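Local coordinates for phosphate-binding protein (Xanthomonas axonopodis pv. citri, PDB 5UB3) that probably serves as a periplasmic binding protein of the phosphonate-binding family that acts as a sensor paired with a diguanylate cyclase, and is seen here with bound chloride, at residues L7-D12 with I42-D47. Sequence-based numbering, arbitrary orientation.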
# COMPACT_ATOMS: atom_id res chain seq x y z
N LEU A 7 10.29 -9.32 10.66
CA LEU A 7 9.34 -8.26 10.30
C LEU A 7 9.76 -7.82 8.93
O LEU A 7 10.97 -7.66 8.65
CB LEU A 7 9.40 -7.10 11.27
CG LEU A 7 8.82 -5.71 10.94
CD1 LEU A 7 7.34 -5.68 10.67
CD2 LEU A 7 9.16 -4.78 12.09
N GLY A 8 8.78 -7.57 8.08
CA GLY A 8 9.12 -7.12 6.75
C GLY A 8 8.10 -6.15 6.20
O GLY A 8 7.18 -5.76 6.85
N ARG A 9 8.33 -5.78 4.94
CA ARG A 9 7.37 -5.12 4.11
C ARG A 9 7.90 -5.21 2.68
O ARG A 9 9.09 -5.46 2.43
CB ARG A 9 7.16 -3.62 4.46
CG ARG A 9 8.41 -2.77 4.30
CD ARG A 9 8.05 -1.29 4.29
NE ARG A 9 7.42 -0.90 3.04
CZ ARG A 9 7.14 0.35 2.70
NH1 ARG A 9 7.43 1.35 3.51
NH2 ARG A 9 6.53 0.62 1.55
N ILE A 10 7.01 -4.96 1.75
CA ILE A 10 7.38 -4.77 0.37
C ILE A 10 8.01 -3.41 0.29
O ILE A 10 7.41 -2.44 0.76
CB ILE A 10 6.13 -4.82 -0.52
CG1 ILE A 10 5.40 -6.19 -0.37
CG2 ILE A 10 6.52 -4.57 -1.97
CD1 ILE A 10 4.00 -6.16 -0.92
N SER A 11 9.16 -3.31 -0.33
CA SER A 11 9.86 -2.08 -0.35
C SER A 11 10.60 -1.92 -1.63
O SER A 11 11.35 -2.80 -2.01
CB SER A 11 10.85 -2.04 0.79
OG SER A 11 11.75 -0.92 0.69
N ASP A 12 10.49 -0.75 -2.22
CA ASP A 12 11.39 -0.35 -3.32
C ASP A 12 12.61 0.41 -2.84
O ASP A 12 13.32 0.97 -3.64
CB ASP A 12 10.65 0.55 -4.34
CG ASP A 12 9.94 1.77 -3.68
OD1 ASP A 12 10.08 2.06 -2.45
OD2 ASP A 12 9.17 2.45 -4.40
N ILE A 42 14.94 -8.25 10.23
CA ILE A 42 14.19 -7.53 9.23
C ILE A 42 14.48 -8.21 7.87
O ILE A 42 15.65 -8.48 7.55
CB ILE A 42 14.63 -6.05 9.15
CG1 ILE A 42 14.38 -5.33 10.50
CG2 ILE A 42 13.94 -5.31 8.01
CD1 ILE A 42 12.94 -5.28 10.93
N LEU A 43 13.44 -8.41 7.08
CA LEU A 43 13.57 -8.94 5.72
C LEU A 43 12.47 -8.33 4.88
O LEU A 43 11.30 -8.62 5.04
CB LEU A 43 13.48 -10.45 5.66
CG LEU A 43 13.74 -11.11 4.30
CD1 LEU A 43 15.07 -10.70 3.65
CD2 LEU A 43 13.71 -12.60 4.40
N MET A 44 12.88 -7.47 3.97
CA MET A 44 11.95 -6.81 3.10
C MET A 44 12.04 -7.50 1.74
O MET A 44 12.89 -8.34 1.52
CB MET A 44 12.31 -5.33 3.01
CG MET A 44 11.98 -4.56 4.25
SD MET A 44 12.68 -2.89 4.22
CE MET A 44 14.37 -3.23 4.70
N ALA A 45 11.09 -7.20 0.87
CA ALA A 45 11.13 -7.83 -0.44
C ALA A 45 10.82 -6.80 -1.47
O ALA A 45 10.12 -5.89 -1.17
CB ALA A 45 10.16 -9.00 -0.52
N PRO A 46 11.36 -6.94 -2.68
CA PRO A 46 11.07 -5.91 -3.73
C PRO A 46 9.62 -5.84 -4.21
O PRO A 46 9.19 -4.79 -4.71
CB PRO A 46 12.01 -6.29 -4.91
CG PRO A 46 12.58 -7.65 -4.59
CD PRO A 46 12.15 -8.09 -3.19
N ASP A 47 8.85 -6.90 -4.08
CA ASP A 47 7.47 -6.88 -4.60
C ASP A 47 6.64 -7.92 -3.89
O ASP A 47 7.19 -8.70 -3.10
CB ASP A 47 7.45 -7.08 -6.11
CG ASP A 47 8.22 -8.32 -6.53
OD1 ASP A 47 7.92 -9.42 -6.04
OD2 ASP A 47 9.16 -8.16 -7.29
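Leu7 and Ile42 pair as neighbours in parallel strands, and the two segments run in roughly the same direction, 39° apart end to end, joined at and past the strand ends by three backbone hydrogen bonds: Leu43 N to Leu7 O, Ala45 N to Arg9 O and Ser11 N to Ala45 O. In this periplasmic binding protein fold, the parallel pair 4-8 and 39-42 thus continues into the loops leading to helices 14-28 and 48-56. Gly8 brings its CA within 3.2 Å of Leu43 O in a CA-H...O contact; a CB here would collide with that oxygen. Leu7 and Ile42 lie side by side on one face of the sheet, pointing the same way, with Leu7 CD2 4.0 Å from Ile42 CD1. Leu21 and Leu25 of helix 14-28 pack on Ile42, a greasy setting that suits branched aliphatic residues.

Beyond the strands, Met44 lies across Arg9, their CG atoms 4.0 Å apart. Its flexible thioether then reaches Ser11, where SD meets CB at 4.0 Å. Arg9 suits its place by combining an aliphatic stem with a polar head: the chain bends at chi3 (-74°), and NE donates to Ile10 O at 2.8 Å from above the carbonyl plane, NH2 adding only a weak bond. Ser11 is small enough to sit against Met44, while its OG bonds to Asp13 N. Ile10 turns CG2 anti to the backbone N, and this methyl rests 3.6 Å from Asp47 CA. Asp47, a short acidic residue apt for an N-cap, precedes helix 48-56 and accepts from Gln50 N through OD1. Beside it, Pro46 CA directs its hydrogen almost straight, at 171°, to Ser11 O, 3.6 Å away.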